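PDB 3F7W: putative fructosamine-3-kinase from Thermobifida fusca YX, which probably acts as a kinase of the fructosamine kinase type, although its own substrate is not established. Local coordinates for residues Ala80-Asp84 against Arg85-Met89; Gly193-Asn197 against Gly198-Trp202; Ile255-His258 against Gln259-Pro262. All coordinates share one frame; numbering follows the deposited sequence.

Contact 1 of 3, residues Ala80-Asp84 against Arg85-Met89; sequences AGWDD and RTLAM. With EDO (1,2-ethanediol), chain F.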
loop_
_atom_site.group_PDB
_atom_site.type_symbol
_atom_site.label_atom_id
_atom_site.label_comp_id
_atom_site.label_asym_id
_atom_site.label_seq_id
_atom_site.Cartn_x
_atom_site.Cartn_y
_atom_site.Cartn_z
ATOM N N ALA A 80 -5.253 3.069 17.605
ATOM C CA ALA A 80 -5.702 3.112 19.000
ATOM C C ALA A 80 -5.054 1.982 19.808
ATOM O O ALA A 80 -4.801 2.112 21.002
ATOM C CB ALA A 80 -7.219 2.994 19.068
ATOM N N GLY A 81 -4.763 0.875 19.147
ATOM C CA GLY A 81 -4.116 -0.256 19.820
ATOM C C GLY A 81 -3.944 -1.431 18.890
ATOM O O GLY A 81 -4.678 -1.573 17.915
ATOM N N TRP A 82 -3.000 -2.312 19.205
ATOM C CA TRP A 82 -2.815 -3.490 18.386
ATOM C C TRP A 82 -2.056 -4.598 19.098
ATOM O O TRP A 82 -1.337 -4.366 20.087
ATOM C CB TRP A 82 -2.084 -3.108 17.102
ATOM C CG TRP A 82 -0.648 -2.785 17.310
ATOM C CD1 TRP A 82 -0.114 -1.587 17.742
ATOM C CD2 TRP A 82 0.451 -3.669 17.127
ATOM N NE1 TRP A 82 1.245 -1.683 17.807
ATOM C CE2 TRP A 82 1.626 -2.946 17.443
ATOM C CE3 TRP A 82 0.567 -4.999 16.707
ATOM C CZ2 TRP A 82 2.899 -3.509 17.341
ATOM C CZ3 TRP A 82 1.853 -5.570 16.617
ATOM C CH2 TRP A 82 2.989 -4.832 16.949
ATOM N N ASP A 83 -2.223 -5.804 18.569
ATOM C CA ASP A 83 -1.378 -6.945 18.905
ATOM C C ASP A 83 -1.361 -7.840 17.691
ATOM O O ASP A 83 -1.828 -7.448 16.636
ATOM C CB ASP A 83 -1.845 -7.655 20.172
ATOM C CG ASP A 83 -3.227 -8.296 20.038
ATOM O OD1 ASP A 83 -3.733 -8.501 18.919
ATOM O OD2 ASP A 83 -3.773 -8.590 21.113
ATOM N N ASP A 84 -0.801 -9.044 17.805
ATOM C CA ASP A 84 -0.653 -9.895 16.615
ATOM C C ASP A 84 -2.001 -10.377 16.063
ATOM O O ASP A 84 -2.042 -10.921 14.963
ATOM C CB ASP A 84 0.213 -11.119 16.903
ATOM C CG ASP A 84 1.654 -10.766 17.212
ATOM O OD1 ASP A 84 2.182 -9.783 16.657
ATOM O OD2 ASP A 84 2.257 -11.487 18.026
ATOM N N ARG A 85 -3.068 -10.206 16.837
ATOM C CA ARG A 85 -4.423 -10.706 16.449
ATOM C C ARG A 85 -5.423 -9.588 16.057
ATOM O O ARG A 85 -6.492 -9.884 15.499
ATOM C CB ARG A 85 -5.089 -11.430 17.636
ATOM C CG ARG A 85 -4.232 -12.322 18.519
ATOM C CD ARG A 85 -3.817 -13.562 17.777
ATOM N NE ARG A 85 -4.974 -14.302 17.281
ATOM C CZ ARG A 85 -4.893 -15.325 16.440
ATOM N NH1 ARG A 85 -3.715 -15.738 15.970
ATOM N NH2 ARG A 85 -5.987 -15.904 16.036
ATOM N N THR A 86 -5.111 -8.335 16.435
ATOM C CA THR A 86 -6.111 -7.249 16.489
ATOM C C THR A 86 -5.427 -5.927 16.129
ATOM O O THR A 86 -4.292 -5.660 16.550
ATOM C CB THR A 86 -6.703 -7.106 17.878
ATOM O OG1 THR A 86 -6.962 -8.398 18.440
ATOM C CG2 THR A 86 -7.995 -6.281 17.882
ATOM N N LEU A 87 -6.100 -5.124 15.326
ATOM C CA LEU A 87 -5.616 -3.795 15.004
ATOM C C LEU A 87 -6.827 -2.854 15.033
ATOM O O LEU A 87 -7.795 -3.078 14.308
ATOM C CB LEU A 87 -4.921 -3.801 13.637
ATOM C CG LEU A 87 -4.421 -2.482 13.047
ATOM C CD1 LEU A 87 -3.466 -1.754 13.985
ATOM C CD2 LEU A 87 -3.756 -2.699 11.656
ATOM N N ALA A 88 -6.776 -1.872 15.937
ATOM C CA ALA A 88 -7.853 -0.888 16.179
ATOM C C ALA A 88 -7.308 0.493 15.804
ATOM O O ALA A 88 -6.245 0.904 16.311
ATOM C CB ALA A 88 -8.274 -0.873 17.635
HETATM N N MSE A 89 -8.024 1.175 14.916
HETATM C CA MSE A 89 -7.624 2.459 14.414
HETATM C C MSE A 89 -8.799 3.381 14.277
HETATM O O MSE A 89 -9.953 2.981 14.383
HETATM C CB MSE A 89 -6.935 2.307 13.054
HETATM C CG MSE A 89 -7.821 1.929 11.935
HETATM SE SE MSE A 89 -6.745 1.680 10.323
HETATM C CE MSE A 89 -5.863 0.060 10.956
HETATM C C1 EDO F . 2.510 2.223 17.566
HETATM O O1 EDO F . 1.185 1.688 17.598
HETATM C C2 EDO F . 3.519 1.139 17.214
HETATM O O2 EDO F . 3.568 0.235 18.319
HETATM O O HOH W 1 -6.257 -9.449 20.972
#
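With CG between its backbone N and carbonyl carbon (chi1 64°), Asp83 swings OD1 over the turn to Arg85 N, while Thr86, its OG1 beside its own N, faces the same carboxylate. The motif is a tight beta hairpin of strands 79-83 and 86-90 (axes of residues 80-83 and 86-89 approach to 4.7 Å at 168°) at one end of the five-stranded antiparallel sheet, consistent with the N-lobe of a kinase-like fold. Arg85 N donates to Asp83 OD1 at 2.8 Å, from above the carboxylate plane. A water bridges Asp83 OD2 and Thr86 OG1, a hydroxyl also held by Arg8 of helix 3-13. Putting an alanine at Asp83 would probably leave Arg85 N without its acceptor and the water held from the Thr86 side alone. On the other sheet face Trp82 CB packs against Leu87 CD1 at 3.7 Å; the indole turns off from the hairpin, and NE1 hydrogen-bonds at the ring edge to O2 of an ethanediol, probably from the crystallisation liquor, at 3.1 Å. At the far end, in a classic beta bulge, Ala88 O accepts from Ala80 N (2.7 Å) and Gly81 N (3.2 Å), both from the same face of its plane.

Contact 2 of 3, residues Gly193-Asn197 against Gly198-Trp202; sequences GDLWN and GNVLW
Two backbone bonds spanning three residues wind the chain from Trp196 to Val200 into a short 3-10 turn: Asn199 N donates to Trp196 O at 2.9 Å and Val200 N to Asn197 O at 3.1 Å. Just before this, an inverse gamma turn centred on Leu195 folds the chain back, so that Asp194 O points at the Asn199 side chain. Asn199 keeps CG beside its backbone N, anti to its carbonyl carbon, and its ND2 meets Asp194 O at 2.8 Å along a nearly straight bond (172°), with donor and acceptor groups each in the other's plane. A weak second bond runs from Asn199 ND2 to Asp194 OD2 at 3.3 Å, the amide and carboxylate planes standing 72° apart. The sequence HGDLWNGN, from His192 to Asn199, matches the catalytic-loop pattern of protein-kinase-like folds, in which the aspartate and the asparagine are active-site residues; that role is inferred here. Trp196 lays its indole over Gly198 in a CH-pi contact, Gly198 CA sitting 3.6 Å from the centroid of the six-membered ring and 11° off its normal. Across the turn, Leu195 CD1 touches Val200 CG2 at 4.0 Å; both side chains also meet helix 99-114, and Leu195 meets helix 219-229 as well. Water 2 donates to Asn197 O and accepts from Trp202 NE1 at 2.8 Å.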
loop_
_atom_site.group_PDB
_atom_site.type_symbol
_atom_site.label_atom_id
_atom_site.label_comp_id
_atom_site.label_asym_id
_atom_site.label_seq_id
_atom_site.Cartn_x
_atom_site.Cartn_y
_atom_site.Cartn_z
ATOM N N GLY A 193 2.612 1.823 -0.446
ATOM C CA GLY A 193 2.938 0.496 -0.964
ATOM C C GLY A 193 1.804 -0.287 -1.606
ATOM O O GLY A 193 2.058 -1.302 -2.243
ATOM N N ASP A 194 0.566 0.153 -1.416
ATOM C CA ASP A 194 -0.613 -0.447 -2.046
ATOM C C ASP A 194 -1.697 0.602 -2.309
ATOM O O ASP A 194 -2.894 0.424 -1.963
ATOM C CB ASP A 194 -1.151 -1.584 -1.178
ATOM C CG ASP A 194 -2.103 -2.510 -1.927
ATOM O OD1 ASP A 194 -2.010 -2.643 -3.173
ATOM O OD2 ASP A 194 -2.948 -3.118 -1.241
ATOM N N LEU A 195 -1.290 1.712 -2.939
ATOM C CA LEU A 195 -2.144 2.873 -3.041
ATOM C C LEU A 195 -2.975 2.865 -4.312
ATOM O O LEU A 195 -2.756 3.656 -5.233
ATOM C CB LEU A 195 -1.314 4.167 -2.933
ATOM C CG LEU A 195 -2.099 5.442 -2.615
ATOM C CD1 LEU A 195 -2.705 5.336 -1.207
ATOM C CD2 LEU A 195 -1.199 6.723 -2.812
ATOM N N TRP A 196 -3.961 1.987 -4.348
ATOM C CA TRP A 196 -4.996 2.012 -5.406
ATOM C C TRP A 196 -6.272 2.624 -4.827
ATOM O O TRP A 196 -6.365 2.851 -3.605
ATOM C CB TRP A 196 -5.220 0.611 -6.008
ATOM C CG TRP A 196 -5.863 -0.344 -5.053
ATOM C CD1 TRP A 196 -5.280 -0.972 -4.014
ATOM C CD2 TRP A 196 -7.236 -0.738 -5.057
ATOM N NE1 TRP A 196 -6.210 -1.766 -3.358
ATOM C CE2 TRP A 196 -7.418 -1.637 -3.989
ATOM C CE3 TRP A 196 -8.321 -0.448 -5.889
ATOM C CZ2 TRP A 196 -8.659 -2.209 -3.700
ATOM C CZ3 TRP A 196 -9.545 -1.020 -5.607
ATOM C CH2 TRP A 196 -9.702 -1.901 -4.532
ATOM N N ASN A 197 -7.251 2.904 -5.695
ATOM C CA ASN A 197 -8.393 3.754 -5.321
ATOM C C ASN A 197 -9.201 3.240 -4.111
ATOM O O ASN A 197 -9.729 4.035 -3.331
ATOM C CB ASN A 197 -9.336 4.011 -6.520
ATOM C CG ASN A 197 -9.903 2.725 -7.103
ATOM O OD1 ASN A 197 -10.809 2.114 -6.514
ATOM N ND2 ASN A 197 -9.386 2.304 -8.247
ATOM N N GLY A 198 -9.230 1.927 -3.936
ATOM C CA GLY A 198 -9.974 1.306 -2.841
ATOM C C GLY A 198 -9.311 1.510 -1.487
ATOM O O GLY A 198 -9.924 1.273 -0.451
ATOM N N ASN A 199 -8.063 1.945 -1.500
ATOM C CA ASN A 199 -7.340 2.276 -0.266
ATOM C C ASN A 199 -7.253 3.781 -0.019
ATOM O O ASN A 199 -6.487 4.231 0.824
ATOM C CB ASN A 199 -5.957 1.610 -0.281
ATOM C CG ASN A 199 -6.014 0.117 0.012
ATOM O OD1 ASN A 199 -6.979 -0.376 0.625
ATOM N ND2 ASN A 199 -4.982 -0.625 -0.451
ATOM N N VAL A 200 -8.016 4.543 -0.792
ATOM C CA VAL A 200 -8.190 5.998 -0.642
ATOM C C VAL A 200 -9.639 6.262 -0.247
ATOM O O VAL A 200 -10.587 5.974 -1.006
ATOM C CB VAL A 200 -7.795 6.749 -1.941
ATOM C CG1 VAL A 200 -7.953 8.272 -1.790
ATOM C CG2 VAL A 200 -6.356 6.359 -2.318
ATOM N N LEU A 201 -9.807 6.760 0.967
ATOM C CA LEU A 201 -11.109 7.115 1.506
ATOM C C LEU A 201 -11.242 8.627 1.500
ATOM O O LEU A 201 -10.565 9.341 2.248
ATOM C CB LEU A 201 -11.282 6.587 2.926
ATOM C CG LEU A 201 -11.116 5.077 3.103
ATOM C CD1 LEU A 201 -11.548 4.687 4.503
ATOM C CD2 LEU A 201 -11.898 4.302 2.065
ATOM N N TRP A 202 -12.109 9.107 0.629
ATOM C CA TRP A 202 -12.268 10.536 0.438
ATOM C C TRP A 202 -12.956 11.206 1.638
ATOM O O TRP A 202 -13.844 10.621 2.298
ATOM C CB TRP A 202 -13.001 10.808 -0.872
ATOM C CG TRP A 202 -12.201 10.427 -2.055
ATOM C CD1 TRP A 202 -12.118 9.194 -2.625
ATOM C CD2 TRP A 202 -11.353 11.281 -2.816
ATOM N NE1 TRP A 202 -11.273 9.230 -3.709
ATOM C CE2 TRP A 202 -10.789 10.501 -3.845
ATOM C CE3 TRP A 202 -11.023 12.633 -2.733
ATOM C CZ2 TRP A 202 -9.910 11.026 -4.786
ATOM C CZ3 TRP A 202 -10.139 13.160 -3.673
ATOM C CH2 TRP A 202 -9.599 12.353 -4.691
HETATM O O HOH W 2 -10.944 6.568 -4.637
#

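Contact 3 of 3, residues Ile255-His258 against Gln259-Pro262; sequences IPLH and QLHP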
loop_
_atom_site.group_PDB
_atom_site.type_symbol
_atom_site.label_atom_id
_atom_site.label_comp_id
_atom_site.label_asym_id
_atom_site.label_seq_id
_atom_site.Cartn_x
_atom_site.Cartn_y
_atom_site.Cartn_z
ATOM N N ILE A 255 5.769 5.240 -15.690
ATOM C CA ILE A 255 4.604 4.672 -15.002
ATOM C C ILE A 255 4.485 3.148 -15.160
ATOM O O ILE A 255 4.342 2.460 -14.162
ATOM C CB ILE A 255 3.292 5.418 -15.335
ATOM C CG1 ILE A 255 3.354 6.857 -14.756
ATOM C CG2 ILE A 255 2.068 4.631 -14.792
ATOM C CD1 ILE A 255 2.224 7.737 -15.164
ATOM N N PRO A 256 4.540 2.599 -16.389
ATOM C CA PRO A 256 4.497 1.120 -16.474
ATOM C C PRO A 256 5.549 0.354 -15.645
ATOM O O PRO A 256 5.226 -0.697 -15.040
ATOM C CB PRO A 256 4.694 0.841 -17.977
ATOM C CG PRO A 256 4.277 2.088 -18.659
ATOM C CD PRO A 256 4.554 3.229 -17.718
ATOM N N LEU A 257 6.787 0.846 -15.636
ATOM C CA LEU A 257 7.872 0.220 -14.878
ATOM C C LEU A 257 7.441 0.017 -13.449
ATOM O O LEU A 257 7.579 -1.074 -12.890
ATOM C CB LEU A 257 9.139 1.083 -14.929
ATOM C CG LEU A 257 10.338 0.622 -14.091
ATOM C CD1 LEU A 257 10.868 -0.702 -14.578
ATOM C CD2 LEU A 257 11.427 1.711 -14.096
ATOM N N HIS A 258 6.889 1.079 -12.867
ATOM C CA HIS A 258 6.455 1.062 -11.469
ATOM C C HIS A 258 5.183 0.274 -11.179
ATOM O O HIS A 258 4.867 0.041 -10.008
ATOM C CB HIS A 258 6.305 2.483 -10.946
ATOM C CG HIS A 258 7.611 3.186 -10.783
ATOM N ND1 HIS A 258 8.491 2.877 -9.771
ATOM C CD2 HIS A 258 8.202 4.160 -11.514
ATOM C CE1 HIS A 258 9.567 3.630 -9.882
ATOM N NE2 HIS A 258 9.421 4.416 -10.934
ATOM N N GLN A 259 4.464 -0.105 -12.236
ATOM C CA GLN A 259 3.272 -0.915 -12.136
ATOM C C GLN A 259 3.561 -2.416 -12.204
ATOM O O GLN A 259 2.671 -3.230 -11.960
ATOM C CB GLN A 259 2.282 -0.521 -13.247
ATOM C CG GLN A 259 1.698 0.877 -13.037
ATOM C CD GLN A 259 0.793 1.376 -14.148
ATOM O OE1 GLN A 259 0.876 0.917 -15.290
ATOM N NE2 GLN A 259 -0.040 2.371 -13.831
ATOM N N LEU A 260 4.794 -2.790 -12.513
ATOM C CA LEU A 260 5.123 -4.206 -12.654
ATOM C C LEU A 260 5.001 -4.967 -11.338
ATOM O O LEU A 260 4.458 -6.072 -11.311
ATOM C CB LEU A 260 6.510 -4.388 -13.283
ATOM C CG LEU A 260 6.623 -3.891 -14.736
ATOM C CD1 LEU A 260 8.066 -4.059 -15.244
ATOM C CD2 LEU A 260 5.633 -4.579 -15.679
ATOM N N HIS A 261 5.457 -4.359 -10.242
ATOM C CA HIS A 261 5.370 -5.013 -8.932
ATOM C C HIS A 261 3.905 -5.323 -8.576
ATOM O O HIS A 261 3.576 -6.481 -8.344
ATOM C CB HIS A 261 6.044 -4.166 -7.832
ATOM C CG HIS A 261 5.648 -4.569 -6.450
ATOM N ND1 HIS A 261 5.995 -5.797 -5.905
ATOM C CD2 HIS A 261 4.914 -3.926 -5.509
ATOM C CE1 HIS A 261 5.486 -5.883 -4.684
ATOM N NE2 HIS A 261 4.822 -4.767 -4.424
ATOM N N PRO A 262 3.019 -4.292 -8.516
ATOM C CA PRO A 262 1.626 -4.608 -8.163
ATOM C C PRO A 262 0.986 -5.572 -9.107
ATOM O O PRO A 262 0.190 -6.401 -8.665
ATOM C CB PRO A 262 0.912 -3.245 -8.224
ATOM C CG PRO A 262 1.812 -2.352 -8.965
ATOM C CD PRO A 262 3.204 -2.847 -8.679
#
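Gln259 lies obliquely across Ile255, its amide nitrogen coming against the branch methyl: NE2 stands 3.2 Å from Ile255 CG2, close for a carbon and a nitrogen. Gln259 has CG anti to its carbonyl carbon and is extended beyond it, which carries CG past Ile255 O at 3.3 Å and sets the amide alongside the first turn. Ile255 CG2 and Pro256 CA lie over the same face of that amide, OE1 being 3.8 Å from Pro256 CA. The group does not depend on Ile255 for its polar needs, since NE2 is hydrogen-bonded to Ala224 O of helix 219-229. All this happens within one kinked helix, 251-270, where two prolines interrupt the regular bonding. Pro256 and Pro262 have no N-H to give, and the bonds across the middle span three residues: Gln259 N to Pro256 O at 3.0 Å and Leu260 N to Leu257 O at 3.3 Å. A weak bond from Gln259 N to Ile255 O keeps the four-residue spacing of an alpha helix. At the next turn the Pro262 ring takes the place of a donor, with CD at 3.6 Å from His258 O, while His261 N turns to Tyr145 OH, which also binds Leu257 O. Leu260 leans back over the turn, its CG 3.5 Å from Pro256 O, and its CD1 comes within 4.4 Å of Leu257 CD1 on the side covered by helices 141-159 and 165-176.

In the fold
Contacts 1, 2 and 3 follow one another along the chain without touching. The hairpin of contact 1 belongs to the five-stranded sheet, and its centre is 20 Å from that of contact 2, with nearest atoms about 8 Å apart. Contact 2 lies nearest the middle of the chain, 7 Å from its centre. Contact 3 is 16 Å from contact 2 between centres, with nearest atoms about 5 Å apart; helix 219-229 packs against both. Contacts 1 and 3 sit on opposite sides of the chain's centre, their centres about 31 Å apart and nearest atoms about 18 Å. An unidentified bound molecule lies about 4 Å from the Met89 side chain, and one lies about 7 Å from that of Asn199, consistent with a site between the sheet and the 193-199 loop.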